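PDB 3FJV: DUF3501 family protein from Burkholderia pseudomallei K96243, which is of unknown function but forms an assembly of two chains, each pairing an eight-stranded antiparallel sheet with several helices. Local coordinates for residues 7-12 / 54-59; 27-32 / 45-50; 38-43 / 93-98; 117-122 / 161-166. One frame throughout, in Å; residues are numbered along the deposited sequence.

Contact 1. Residues 7-12 / 54-59; sequences DSLLTL and QIHEML
A single polar bond joins segment 7-12, mostly loop, to segment 54-59 of helix 48-62: the backbone N-H of Leu10 is donated to NE2 of the His56 ring, with 3.0 Å between Leu10 N and His56 NE2 and an angle of 161° at the hydrogen. The donor arrives at the ring edge close to its plane, so NE2 acts as the acceptor and, in a neutral ring, the proton would probably sit on ND1. Aliphatic carbon closes in around the same nitrogen, Leu10 CB lying 3.6 Å from His56 NE2.

The remaining contacts are mostly van der Waals. Leu9 runs past the His56 ring in the opposite direction and crosses the other two helix side chains at about a right angle; its CD1 lies 3.8 Å from Ile55 CG2 and 3.9 Å from Leu59 CD1, one helical turn further on. Leu12 sets its CD2 methyl against a backbone carbonyl of that turn, 3.3 Å from Leu59 O and 3.9 Å from Leu59 CB.

Tyr15 of helix 12-30 stacks on the His56 ring, and Leu9 also touches Ile70 of helix 67-77. The loop thus runs along helix 48-62 and leads into helix 12-30, whose N-cap is Thr11.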
loop_
_atom_site.group_PDB
_atom_site.type_symbol
_atom_site.label_atom_id
_atom_site.label_comp_id
_atom_site.label_asym_id
_atom_site.label_seq_id
_atom_site.Cartn_x
_atom_site.Cartn_y
_atom_site.Cartn_z
ATOM N N ASP A 7 -8.469 -21.977 -17.057
ATOM C CA ASP A 7 -7.782 -22.795 -18.082
ATOM C C ASP A 7 -6.674 -22.079 -18.844
ATOM O O ASP A 7 -5.904 -22.709 -19.570
ATOM C CB ASP A 7 -8.803 -23.292 -19.087
ATOM C CG ASP A 7 -9.858 -24.132 -18.442
ATOM O OD1 ASP A 7 -9.550 -24.803 -17.405
ATOM O OD2 ASP A 7 -10.991 -24.102 -18.970
ATOM N N SER A 8 -6.594 -20.775 -18.688
ATOM C CA SER A 8 -5.501 -20.015 -19.280
ATOM C C SER A 8 -4.216 -20.088 -18.452
ATOM O O SER A 8 -3.168 -19.634 -18.909
ATOM C CB SER A 8 -5.906 -18.541 -19.409
ATOM O OG SER A 8 -7.212 -18.436 -19.924
ATOM N N LEU A 9 -4.311 -20.615 -17.229
ATOM C CA LEU A 9 -3.215 -20.620 -16.282
ATOM C C LEU A 9 -2.552 -21.978 -16.160
ATOM O O LEU A 9 -3.177 -23.012 -16.293
ATOM C CB LEU A 9 -3.751 -20.242 -14.906
ATOM C CG LEU A 9 -4.503 -18.931 -14.773
ATOM C CD1 LEU A 9 -4.977 -18.734 -13.318
ATOM C CD2 LEU A 9 -3.603 -17.769 -15.232
ATOM N N LEU A 10 -1.260 -21.964 -15.922
ATOM C CA LEU A 10 -0.534 -23.150 -15.560
ATOM C C LEU A 10 -0.855 -23.549 -14.123
ATOM O O LEU A 10 -1.254 -22.733 -13.281
ATOM C CB LEU A 10 0.973 -22.897 -15.720
ATOM C CG LEU A 10 1.444 -22.538 -17.126
ATOM C CD1 LEU A 10 2.926 -22.356 -17.140
ATOM C CD2 LEU A 10 1.018 -23.591 -18.163
ATOM N N THR A 11 -0.698 -24.829 -13.839
ATOM C CA THR A 11 -0.770 -25.295 -12.476
ATOM C C THR A 11 0.465 -24.796 -11.749
ATOM O O THR A 11 1.448 -24.375 -12.375
ATOM C CB THR A 11 -0.737 -26.808 -12.445
ATOM O OG1 THR A 11 0.450 -27.239 -13.121
ATOM C CG2 THR A 11 -1.985 -27.420 -13.113
ATOM N N LEU A 12 0.462 -24.917 -10.423
ATOM C CA LEU A 12 1.622 -24.517 -9.610
ATOM C C LEU A 12 2.860 -25.295 -10.073
ATOM O O LEU A 12 3.945 -24.764 -10.176
ATOM C CB LEU A 12 1.368 -24.794 -8.109
ATOM C CG LEU A 12 0.309 -23.943 -7.383
ATOM C CD1 LEU A 12 0.184 -24.312 -5.882
ATOM C CD2 LEU A 12 0.594 -22.429 -7.527
ATOM N N GLN A 54 1.638 -11.931 -13.451
ATOM C CA GLN A 54 1.353 -11.538 -12.109
ATOM C C GLN A 54 0.499 -12.589 -11.406
ATOM O O GLN A 54 0.687 -12.827 -10.212
ATOM C CB GLN A 54 0.667 -10.166 -12.070
ATOM C CG GLN A 54 1.652 -9.024 -12.253
ATOM C CD GLN A 54 0.981 -7.706 -12.499
ATOM O OE1 GLN A 54 0.889 -7.221 -13.668
ATOM N NE2 GLN A 54 0.484 -7.120 -11.444
ATOM N N ILE A 55 -0.490 -13.124 -12.107
ATOM C CA ILE A 55 -1.368 -14.154 -11.517
ATOM C C ILE A 55 -0.554 -15.390 -11.186
ATOM O O ILE A 55 -0.615 -15.920 -10.080
ATOM C CB ILE A 55 -2.591 -14.512 -12.400
ATOM C CG1 ILE A 55 -3.525 -13.314 -12.576
ATOM C CG2 ILE A 55 -3.359 -15.694 -11.779
ATOM C CD1 ILE A 55 -4.428 -13.457 -13.785
ATOM N N HIS A 56 0.270 -15.829 -12.123
ATOM C CA HIS A 56 1.131 -16.965 -11.856
ATOM C C HIS A 56 2.012 -16.731 -10.600
ATOM O O HIS A 56 2.173 -17.622 -9.734
ATOM C CB HIS A 56 2.003 -17.255 -13.081
ATOM C CG HIS A 56 1.305 -17.993 -14.194
ATOM N ND1 HIS A 56 1.695 -17.863 -15.507
ATOM C CD2 HIS A 56 0.334 -18.931 -14.183
ATOM C CE1 HIS A 56 0.992 -18.697 -16.260
ATOM N NE2 HIS A 56 0.167 -19.362 -15.484
ATOM N N GLU A 57 2.571 -15.538 -10.503
ATOM C CA GLU A 57 3.428 -15.157 -9.399
ATOM C C GLU A 57 2.680 -15.159 -8.050
ATOM O O GLU A 57 3.137 -15.754 -7.065
ATOM C CB GLU A 57 4.085 -13.791 -9.687
ATOM C CG GLU A 57 5.347 -13.840 -10.594
ATOM C CD GLU A 57 6.453 -14.652 -9.981
ATOM O OE1 GLU A 57 6.927 -14.265 -8.893
ATOM O OE2 GLU A 57 6.817 -15.701 -10.540
HETATM N N MSE A 58 1.485 -14.603 -8.044
HETATM C CA MSE A 58 0.685 -14.629 -6.843
HETATM C C MSE A 58 0.354 -16.050 -6.386
HETATM O O MSE A 58 0.538 -16.388 -5.214
HETATM C CB MSE A 58 -0.632 -13.867 -7.032
HETATM C CG MSE A 58 -1.541 -13.796 -5.732
HETATM SE SE MSE A 58 -0.978 -12.595 -4.374
HETATM C CE MSE A 58 -2.020 -11.004 -4.871
ATOM N N LEU A 59 -0.157 -16.850 -7.316
ATOM C CA LEU A 59 -0.467 -18.242 -7.042
ATOM C C LEU A 59 0.757 -19.004 -6.536
ATOM O O LEU A 59 0.652 -19.756 -5.554
ATOM C CB LEU A 59 -1.077 -18.927 -8.263
ATOM C CG LEU A 59 -2.366 -18.313 -8.836
ATOM C CD1 LEU A 59 -2.787 -18.993 -10.157
ATOM C CD2 LEU A 59 -3.508 -18.305 -7.806
#

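Contact 2. Residues 27-32 / 45-50; sequences IAHKKR and FEDETT
His29 leaves the last turns of helix 12-30 with CG anti to the backbone N (chi1 -177°), which aims the ring at the start of helix 48-62. Its CB lies 4.1 Å from Thr49 CG2, and CG follows over the same methyl. Further out the ring rests with one face on Thr49, in a CH-pi contact whose CB stands 3.9 Å from the His29 ring centroid, displaced toward the rim. At the ring edge, CD2 approaches the methyl CG2 of Thr50, which also touches CG of Lys30.

The tip makes the polar contact. NE2 donates to Asp47 in a very short, nearly straight bond, with 2.5 Å between His29 NE2 and Asp47 OD2 and 170° at the hydrogen. OD2 lies in the ring plane and accepts the bond on its syn lone pair, although ring and carboxylate planes are turned 46° apart.

The carboxylate is itself fixed as the N-cap of helix 48-62. Asp47 OD1 accepts from Thr50 N at 3.0 Å, and Asp47 N donates back to Thr50 OG1 at 2.9 Å, completing a capping box. Thr50 OG1 in turn donates to Glu46 OE1. A carboxylate held this closely by the imidazole would probably favour the protonated form of His29 and raise its pKa.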
loop_
_atom_site.group_PDB
_atom_site.type_symbol
_atom_site.label_atom_id
_atom_site.label_comp_id
_atom_site.label_asym_id
_atom_site.label_seq_id
_atom_site.Cartn_x
_atom_site.Cartn_y
_atom_site.Cartn_z
ATOM N N ILE A 27 10.246 -9.645 -18.266
ATOM C CA ILE A 27 11.125 -8.486 -18.275
ATOM C C ILE A 27 11.380 -7.938 -19.681
ATOM O O ILE A 27 11.269 -6.742 -19.907
ATOM C CB ILE A 27 12.508 -8.811 -17.567
ATOM C CG1 ILE A 27 12.303 -8.793 -16.032
ATOM C CG2 ILE A 27 13.637 -7.776 -17.981
ATOM C CD1 ILE A 27 13.536 -9.321 -15.185
ATOM N N ALA A 28 11.705 -8.823 -20.629
ATOM C CA ALA A 28 11.951 -8.436 -21.994
ATOM C C ALA A 28 10.677 -7.812 -22.587
ATOM O O ALA A 28 10.743 -6.775 -23.260
ATOM C CB ALA A 28 12.394 -9.637 -22.840
ATOM N N HIS A 29 9.548 -8.454 -22.362
ATOM C CA HIS A 29 8.264 -7.942 -22.866
ATOM C C HIS A 29 7.977 -6.535 -22.329
ATOM O O HIS A 29 7.478 -5.660 -23.063
ATOM C CB HIS A 29 7.106 -8.886 -22.542
ATOM C CG HIS A 29 5.787 -8.444 -23.108
ATOM N ND1 HIS A 29 5.476 -8.563 -24.453
ATOM C CD2 HIS A 29 4.703 -7.867 -22.521
ATOM C CE1 HIS A 29 4.262 -8.073 -24.666
ATOM N NE2 HIS A 29 3.767 -7.645 -23.512
ATOM N N LYS A 30 8.274 -6.320 -21.061
ATOM C CA LYS A 30 7.898 -5.070 -20.413
ATOM C C LYS A 30 8.668 -3.873 -20.968
ATOM O O LYS A 30 8.297 -2.740 -20.743
ATOM C CB LYS A 30 8.058 -5.156 -18.887
ATOM C CG LYS A 30 7.052 -5.950 -18.132
ATOM C CD LYS A 30 7.410 -5.975 -16.655
ATOM C CE LYS A 30 6.406 -6.711 -15.857
ATOM N NZ LYS A 30 6.648 -6.612 -14.420
ATOM N N LYS A 31 9.759 -4.106 -21.702
ATOM C CA LYS A 31 10.429 -3.021 -22.406
ATOM C C LYS A 31 9.542 -2.349 -23.408
ATOM O O LYS A 31 9.773 -1.181 -23.748
ATOM C CB LYS A 31 11.761 -3.521 -23.081
ATOM C CG LYS A 31 12.754 -3.866 -21.988
ATOM C CD LYS A 31 14.057 -4.477 -22.477
ATOM C CE LYS A 31 14.896 -4.930 -21.276
ATOM N NZ LYS A 31 16.085 -5.806 -21.625
ATOM N N ARG A 32 8.510 -3.043 -23.909
ATOM C CA ARG A 32 7.544 -2.389 -24.799
ATOM C C ARG A 32 6.320 -1.802 -24.109
ATOM O O ARG A 32 5.398 -1.342 -24.781
ATOM C CB ARG A 32 7.053 -3.428 -25.812
ATOM C CG ARG A 32 8.234 -4.045 -26.576
ATOM C CD ARG A 32 7.823 -4.595 -27.941
ATOM N NE ARG A 32 7.302 -3.548 -28.816
ATOM C CZ ARG A 32 6.351 -3.733 -29.731
ATOM N NH1 ARG A 32 5.780 -4.944 -29.907
ATOM N NH2 ARG A 32 5.966 -2.712 -30.470
ATOM N N PHE A 45 1.923 -0.401 -18.729
ATOM C CA PHE A 45 0.717 -0.707 -19.486
ATOM C C PHE A 45 0.522 -2.211 -19.539
ATOM O O PHE A 45 1.415 -2.955 -19.965
ATOM C CB PHE A 45 0.768 -0.069 -20.863
ATOM C CG PHE A 45 0.577 1.388 -20.807
ATOM C CD1 PHE A 45 -0.716 1.910 -20.817
ATOM C CD2 PHE A 45 1.669 2.253 -20.630
ATOM C CE1 PHE A 45 -0.940 3.290 -20.750
ATOM C CE2 PHE A 45 1.491 3.625 -20.544
ATOM C CZ PHE A 45 0.152 4.169 -20.572
ATOM N N GLU A 46 -0.625 -2.657 -19.058
ATOM C CA GLU A 46 -0.877 -4.078 -18.821
ATOM C C GLU A 46 -1.484 -4.794 -20.025
ATOM O O GLU A 46 -2.349 -4.245 -20.742
ATOM C CB GLU A 46 -1.741 -4.276 -17.575
ATOM C CG GLU A 46 -1.187 -3.630 -16.326
ATOM C CD GLU A 46 -0.122 -4.463 -15.558
ATOM O OE1 GLU A 46 0.207 -5.591 -16.010
ATOM O OE2 GLU A 46 0.293 -4.015 -14.447
ATOM N N ASP A 47 -1.025 -6.018 -20.270
ATOM C CA ASP A 47 -1.588 -6.865 -21.336
ATOM C C ASP A 47 -1.636 -8.335 -20.892
ATOM O O ASP A 47 -1.426 -8.627 -19.707
ATOM C CB ASP A 47 -0.804 -6.652 -22.669
ATOM C CG ASP A 47 0.679 -7.092 -22.579
ATOM O OD1 ASP A 47 1.016 -7.880 -21.641
ATOM O OD2 ASP A 47 1.509 -6.671 -23.439
ATOM N N GLU A 48 -1.975 -9.254 -21.807
ATOM C CA GLU A 48 -2.085 -10.678 -21.438
ATOM C C GLU A 48 -0.787 -11.198 -20.765
ATOM O O GLU A 48 -0.814 -11.919 -19.766
ATOM C CB GLU A 48 -2.435 -11.536 -22.651
ATOM C CG GLU A 48 -2.712 -13.007 -22.262
ATOM C CD GLU A 48 -2.986 -13.909 -23.428
ATOM O OE1 GLU A 48 -2.504 -13.641 -24.536
ATOM O OE2 GLU A 48 -3.569 -14.972 -23.198
ATOM N N THR A 49 0.347 -10.842 -21.342
ATOM C CA THR A 49 1.628 -11.297 -20.832
ATOM C C THR A 49 1.901 -10.801 -19.393
ATOM O O THR A 49 2.276 -11.583 -18.540
ATOM C CB THR A 49 2.734 -10.888 -21.774
ATOM O OG1 THR A 49 2.533 -11.503 -23.067
ATOM C CG2 THR A 49 4.087 -11.294 -21.224
ATOM N N THR A 50 1.739 -9.512 -19.169
ATOM C CA THR A 50 2.025 -8.921 -17.882
ATOM C C THR A 50 1.041 -9.407 -16.823
ATOM O O THR A 50 1.448 -9.626 -15.674
ATOM C CB THR A 50 2.057 -7.369 -17.880
ATOM O OG1 THR A 50 0.762 -6.831 -18.188
ATOM C CG2 THR A 50 3.092 -6.817 -18.896
#

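Contact 3. Residues 38-43 / 93-98; sequences GNHLRL and IEYENE
At the mouth of the antiparallel pairing between strands 41-45 and 86-93, Leu41 and Ile93 form a non-hydrogen-bonded pair with CA atoms 4.8 Å apart, and Glu94 N donates to His40 O across 2.9 Å. This places the contact at one end of two neighbouring strands in the antiparallel sheet, where strand 41-45 begins and strand 86-93 gives way to the loop before helix 98-107. The same carbonyl is also approached by the CA-H of Ile93.

His40 bridges to the departing chain in two ways. Its ND1 donates to the carbonyl of Glu94, with 3.2 Å between His40 ND1 and Glu94 O, and the acceptor lies in the plane of the imidazole. Tyr95 meanwhile covers one face of that ring in an offset stack, the planes only 4° from parallel and the centroids of His40 and Tyr95 4.1 Å apart. Bond and stack together fix both the rotation and the tilt of the imidazole. Tyr95 also touches Gln100, Arg101 and Ala104 of helix 98-107.

On the sheet face carrying Leu41 and Ile93, the two side chains lie side by side and point the same way, with Ile111 touching both. Glu94 extends toward Arg42 and crosses it at about a right angle. Glu94 OE1 touches Arg42 CG at 3.4 Å; 4.2 Å from Arg42 NE and well out of the guanidinium plane, it makes no salt bridge, though the charges probably attract. Arg42 instead bends back at chi2 (-64°) and turns an N-H to its own strand, NH1 lying 2.8 Å from Leu41 O.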
loop_
_atom_site.group_PDB
_atom_site.type_symbol
_atom_site.label_atom_id
_atom_site.label_comp_id
_atom_site.label_asym_id
_atom_site.label_seq_id
_atom_site.Cartn_x
_atom_site.Cartn_y
_atom_site.Cartn_z
ATOM N N GLY A 38 8.675 11.538 -14.898
ATOM C CA GLY A 38 9.604 12.156 -13.948
ATOM C C GLY A 38 10.445 11.095 -13.288
ATOM O O GLY A 38 10.606 10.013 -13.856
ATOM N N ASN A 39 10.971 11.406 -12.098
ATOM C CA ASN A 39 11.887 10.517 -11.351
ATOM C C ASN A 39 11.240 9.553 -10.368
ATOM O O ASN A 39 11.901 8.600 -9.908
ATOM C CB ASN A 39 12.949 11.352 -10.590
ATOM C CG ASN A 39 13.950 12.008 -11.517
ATOM O OD1 ASN A 39 14.255 11.490 -12.576
ATOM N ND2 ASN A 39 14.473 13.148 -11.113
ATOM N N HIS A 40 9.964 9.765 -10.027
ATOM C CA HIS A 40 9.337 8.970 -8.976
ATOM C C HIS A 40 8.040 8.229 -9.358
ATOM O O HIS A 40 7.523 7.472 -8.526
ATOM C CB HIS A 40 9.058 9.866 -7.784
ATOM C CG HIS A 40 10.282 10.543 -7.271
ATOM N ND1 HIS A 40 11.170 9.919 -6.424
ATOM C CD2 HIS A 40 10.804 11.759 -7.546
ATOM C CE1 HIS A 40 12.183 10.733 -6.184
ATOM N NE2 HIS A 40 11.975 11.860 -6.840
ATOM N N LEU A 41 7.526 8.440 -10.573
ATOM C CA LEU A 41 6.351 7.715 -11.074
ATOM C C LEU A 41 6.728 6.764 -12.214
ATOM O O LEU A 41 7.434 7.152 -13.167
ATOM C CB LEU A 41 5.272 8.656 -11.583
ATOM C CG LEU A 41 4.204 9.004 -10.528
ATOM C CD1 LEU A 41 4.851 9.527 -9.267
ATOM C CD2 LEU A 41 3.277 10.033 -11.146
ATOM N N ARG A 42 6.186 5.553 -12.149
ATOM C CA ARG A 42 6.397 4.533 -13.193
ATOM C C ARG A 42 5.042 3.948 -13.611
ATOM O O ARG A 42 4.245 3.631 -12.746
ATOM C CB ARG A 42 7.279 3.417 -12.618
ATOM C CG ARG A 42 8.655 3.848 -12.143
ATOM C CD ARG A 42 9.513 4.377 -13.286
ATOM N NE ARG A 42 10.820 4.890 -12.850
ATOM C CZ ARG A 42 11.125 6.173 -12.612
ATOM N NH1 ARG A 42 10.233 7.156 -12.750
ATOM N NH2 ARG A 42 12.359 6.480 -12.231
ATOM N N LEU A 43 4.759 3.852 -14.908
ATOM C CA LEU A 43 3.525 3.228 -15.392
ATOM C C LEU A 43 3.899 1.974 -16.182
ATOM O O LEU A 43 4.804 2.001 -16.997
ATOM C CB LEU A 43 2.750 4.124 -16.394
ATOM C CG LEU A 43 1.770 5.217 -16.000
ATOM C CD1 LEU A 43 1.195 5.794 -17.263
ATOM C CD2 LEU A 43 0.665 4.681 -15.121
ATOM N N ILE A 93 4.528 4.612 -7.356
ATOM C CA ILE A 93 5.195 5.798 -6.828
ATOM C C ILE A 93 6.339 5.236 -6.004
ATOM O O ILE A 93 6.087 4.442 -5.089
ATOM C CB ILE A 93 4.219 6.592 -5.926
ATOM C CG1 ILE A 93 2.993 7.024 -6.728
ATOM C CG2 ILE A 93 4.888 7.860 -5.332
ATOM C CD1 ILE A 93 1.784 7.386 -5.833
ATOM N N GLU A 94 7.574 5.611 -6.332
ATOM C CA GLU A 94 8.748 5.049 -5.684
ATOM C C GLU A 94 9.645 6.117 -5.062
ATOM O O GLU A 94 10.102 7.026 -5.754
ATOM C CB GLU A 94 9.524 4.230 -6.711
ATOM C CG GLU A 94 8.703 3.012 -7.203
ATOM C CD GLU A 94 9.248 2.366 -8.474
ATOM O OE1 GLU A 94 10.128 2.961 -9.156
ATOM O OE2 GLU A 94 8.779 1.249 -8.785
ATOM N N TYR A 95 9.897 6.001 -3.755
ATOM C CA TYR A 95 10.805 6.924 -3.059
ATOM C C TYR A 95 11.877 6.158 -2.283
ATOM O O TYR A 95 11.669 5.011 -1.890
ATOM C CB TYR A 95 10.021 7.900 -2.155
ATOM C CG TYR A 95 9.434 9.058 -2.945
ATOM C CD1 TYR A 95 8.243 8.899 -3.615
ATOM C CD2 TYR A 95 10.089 10.293 -3.046
ATOM C CE1 TYR A 95 7.683 9.917 -4.328
ATOM C CE2 TYR A 95 9.536 11.327 -3.790
ATOM C CZ TYR A 95 8.325 11.109 -4.435
ATOM O OH TYR A 95 7.720 12.041 -5.214
ATOM N N GLU A 96 13.024 6.804 -2.066
ATOM C CA GLU A 96 14.211 6.117 -1.529
ATOM C C GLU A 96 14.069 5.592 -0.105
ATOM O O GLU A 96 14.727 4.617 0.242
ATOM C CB GLU A 96 15.452 7.005 -1.619
ATOM C CG GLU A 96 15.777 7.444 -3.048
ATOM C CD GLU A 96 17.266 7.456 -3.337
ATOM O OE1 GLU A 96 18.044 8.027 -2.531
ATOM O OE2 GLU A 96 17.653 6.883 -4.379
ATOM N N ASN A 97 13.233 6.204 0.726
ATOM C CA ASN A 97 13.112 5.709 2.092
ATOM C C ASN A 97 11.752 5.939 2.712
ATOM O O ASN A 97 10.951 6.715 2.183
ATOM C CB ASN A 97 14.222 6.311 2.965
ATOM C CG ASN A 97 14.211 7.818 2.966
ATOM O OD1 ASN A 97 13.232 8.444 3.367
ATOM N ND2 ASN A 97 15.308 8.411 2.537
ATOM N N GLU A 98 11.523 5.274 3.849
ATOM C CA GLU A 98 10.222 5.255 4.514
ATOM C C GLU A 98 9.682 6.662 4.814
ATOM O O GLU A 98 8.544 6.966 4.487
ATOM C CB GLU A 98 10.278 4.418 5.808
#

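Contact 4. Residues 117-122 / 161-166; sequences LRVDDE and AGAPLS
The Arg118 guanidinium, the flat group of this contact, has the backbone C of Asp121 at its edge, in plane; in the conformer described, it reaches along the turn that follows, and the chain carries the guanidinium off from segment 161-166. The proline ring of Pro164 lies alongside Asp120, both pointing the same way, with Pro164 CD 3.9 Å from Asp120 OD1.

Beneath these groups the backbones pair as antiparallel strands. Arg118 and Ser166 form a hydrogen-bonded pair: Arg118 N donates to Ser166 O at 2.8 Å, and Ser166 N returns a bond to Arg118 O at 3.0 Å. Beyond the Val119-Leu165 pair, Asp120 N donates to Pro164 O at 2.8 Å, nearly along the C=O axis. A water donates to Arg118 O, bonds Ser166 OG and makes a weak bond to Pro164 O. A type II' turn from Val119 to Glu122 then reverses the chain.

On the face of Val119 and Leu165 the contact is apolar. With CG anti to the backbone N (chi1 -180°), Leu165 CD1 is brought between Leu117 CD2, at 3.7 Å, and Val119 CG2, at 3.8 Å.

Helix 183-190 packs on Leu165 through Ala186 and Leu189. Lys158 of helix 153-160 forms salt bridges with Asp120, Asp121 and Glu122, tying the turn to the helix that ends just before strand 165-169.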
loop_
_atom_site.group_PDB
_atom_site.type_symbol
_atom_site.label_atom_id
_atom_site.label_comp_id
_atom_site.label_asym_id
_atom_site.label_seq_id
_atom_site.Cartn_x
_atom_site.Cartn_y
_atom_site.Cartn_z
ATOM N N LEU A 117 -2.938 11.100 -20.818
ATOM C CA LEU A 117 -2.361 10.768 -22.119
ATOM C C LEU A 117 -2.882 11.745 -23.161
ATOM O O LEU A 117 -4.021 12.214 -23.050
ATOM C CB LEU A 117 -2.862 9.361 -22.587
ATOM C CG LEU A 117 -2.309 8.061 -22.088
ATOM C CD1 LEU A 117 -3.129 6.875 -22.574
ATOM C CD2 LEU A 117 -0.892 7.926 -22.573
ATOM N N ARG A 118 -2.125 11.988 -24.225
ATOM C CA ARG A 118 -2.658 12.722 -25.374
ATOM C C ARG A 118 -2.194 12.078 -26.672
ATOM O O ARG A 118 -0.992 11.985 -26.927
ATOM C CB ARG A 118 -2.232 14.191 -25.337
ATOM C CG ARG A 118 -2.958 15.035 -26.377
ATOM C CD ARG A 118 -2.286 16.368 -26.654
ATOM N NE ARG A 118 -2.726 17.431 -25.759
ATOM C CZ ARG A 118 -3.572 18.400 -26.106
ATOM N NH1 ARG A 118 -4.090 18.432 -27.330
ATOM N NH2 ARG A 118 -3.900 19.339 -25.224
ATOM N N VAL A 119 -3.152 11.599 -27.487
ATOM C CA VAL A 119 -2.839 11.015 -28.802
ATOM C C VAL A 119 -2.786 12.151 -29.790
ATOM O O VAL A 119 -3.785 12.838 -30.003
ATOM C CB VAL A 119 -3.918 10.032 -29.307
ATOM C CG1 VAL A 119 -3.538 9.505 -30.691
ATOM C CG2 VAL A 119 -4.119 8.905 -28.343
ATOM N N ASP A 120 -1.626 12.393 -30.386
ATOM C CA ASP A 120 -1.509 13.490 -31.384
ATOM C C ASP A 120 -2.104 14.802 -30.845
ATOM O O ASP A 120 -1.816 15.193 -29.731
ATOM C CB ASP A 120 -2.226 13.034 -32.688
ATOM C CG ASP A 120 -1.765 13.798 -33.942
ATOM O OD1 ASP A 120 -0.576 14.192 -34.018
ATOM O OD2 ASP A 120 -2.605 13.987 -34.850
ATOM N N ASP A 121 -2.929 15.501 -31.618
ATOM C CA ASP A 121 -3.535 16.757 -31.131
ATOM C C ASP A 121 -4.948 16.581 -30.622
ATOM O O ASP A 121 -5.710 17.520 -30.574
ATOM C CB ASP A 121 -3.517 17.817 -32.212
ATOM C CG ASP A 121 -4.304 17.407 -33.423
ATOM O OD1 ASP A 121 -4.581 16.176 -33.571
ATOM O OD2 ASP A 121 -4.635 18.309 -34.224
ATOM N N GLU A 122 -5.307 15.387 -30.172
ATOM C CA GLU A 122 -6.672 15.187 -29.690
ATOM C C GLU A 122 -6.750 15.693 -28.246
ATOM O O GLU A 122 -5.702 16.053 -27.660
ATOM C CB GLU A 122 -7.015 13.694 -29.829
ATOM C CG GLU A 122 -6.857 13.166 -31.272
ATOM C CD GLU A 122 -7.943 13.682 -32.216
ATOM O OE1 GLU A 122 -9.090 13.864 -31.745
ATOM O OE2 GLU A 122 -7.632 13.984 -33.379
ATOM N N ALA A 161 -2.474 4.294 -36.397
ATOM C CA ALA A 161 -1.779 4.826 -37.527
ATOM C C ALA A 161 -0.346 5.307 -37.203
ATOM O O ALA A 161 0.310 5.816 -38.075
ATOM C CB ALA A 161 -2.619 5.951 -38.141
ATOM N N GLY A 162 0.112 5.177 -35.955
ATOM C CA GLY A 162 1.492 5.581 -35.570
ATOM C C GLY A 162 1.635 7.016 -35.112
ATOM O O GLY A 162 2.732 7.557 -35.095
ATOM N N ALA A 163 0.543 7.680 -34.737
ATOM C CA ALA A 163 0.670 9.071 -34.300
ATOM C C ALA A 163 1.462 9.105 -33.006
ATOM O O ALA A 163 1.573 8.090 -32.346
ATOM C CB ALA A 163 -0.701 9.746 -34.084
ATOM N N PRO A 164 1.984 10.267 -32.635
ATOM C CA PRO A 164 2.701 10.418 -31.331
ATOM C C PRO A 164 1.756 10.252 -30.181
ATOM O O PRO A 164 0.603 10.673 -30.305
ATOM C CB PRO A 164 3.207 11.850 -31.357
ATOM C CG PRO A 164 3.087 12.323 -32.723
ATOM C CD PRO A 164 2.173 11.436 -33.504
ATOM N N LEU A 165 2.209 9.584 -29.112
ATOM C CA LEU A 165 1.469 9.506 -27.873
ATOM C C LEU A 165 2.305 10.135 -26.752
ATOM O O LEU A 165 3.472 9.785 -26.569
ATOM C CB LEU A 165 1.175 8.054 -27.546
ATOM C CG LEU A 165 0.404 7.749 -26.282
ATOM C CD1 LEU A 165 -0.966 8.401 -26.267
ATOM C CD2 LEU A 165 0.328 6.220 -26.141
ATOM N N SER A 166 1.713 11.075 -26.034
ATOM C CA SER A 166 2.409 11.816 -24.980
ATOM C C SER A 166 1.714 11.542 -23.643
ATOM O O SER A 166 0.487 11.265 -23.607
ATOM C CB SER A 166 2.391 13.337 -25.334
ATOM O OG SER A 166 3.127 13.529 -26.519
HETATM O O HOH W 1 0.955 13.436 -28.420
#

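In the fold
Contacts 1 and 2 both use helix 48-62 and touch where Gln54 meets Glu46; contact 2 holds its capped N-terminal end against helix 12-30 at the surface, while contact 1 fastens a loop further along it and is partly buried. Contacts 3 and 4, also partly buried, belong to the same sheet, their centres about 25 Å apart. Histidines serve three different ends: an acceptor among leucines in contact 1, a donor to a carboxylate in contact 2, and a donor within a ring stack in contact 3. Contact 4 relies mainly on backbone bonds and aliphatic packing. It lies across the chain's centre from contact 1, about 35 Å between centres.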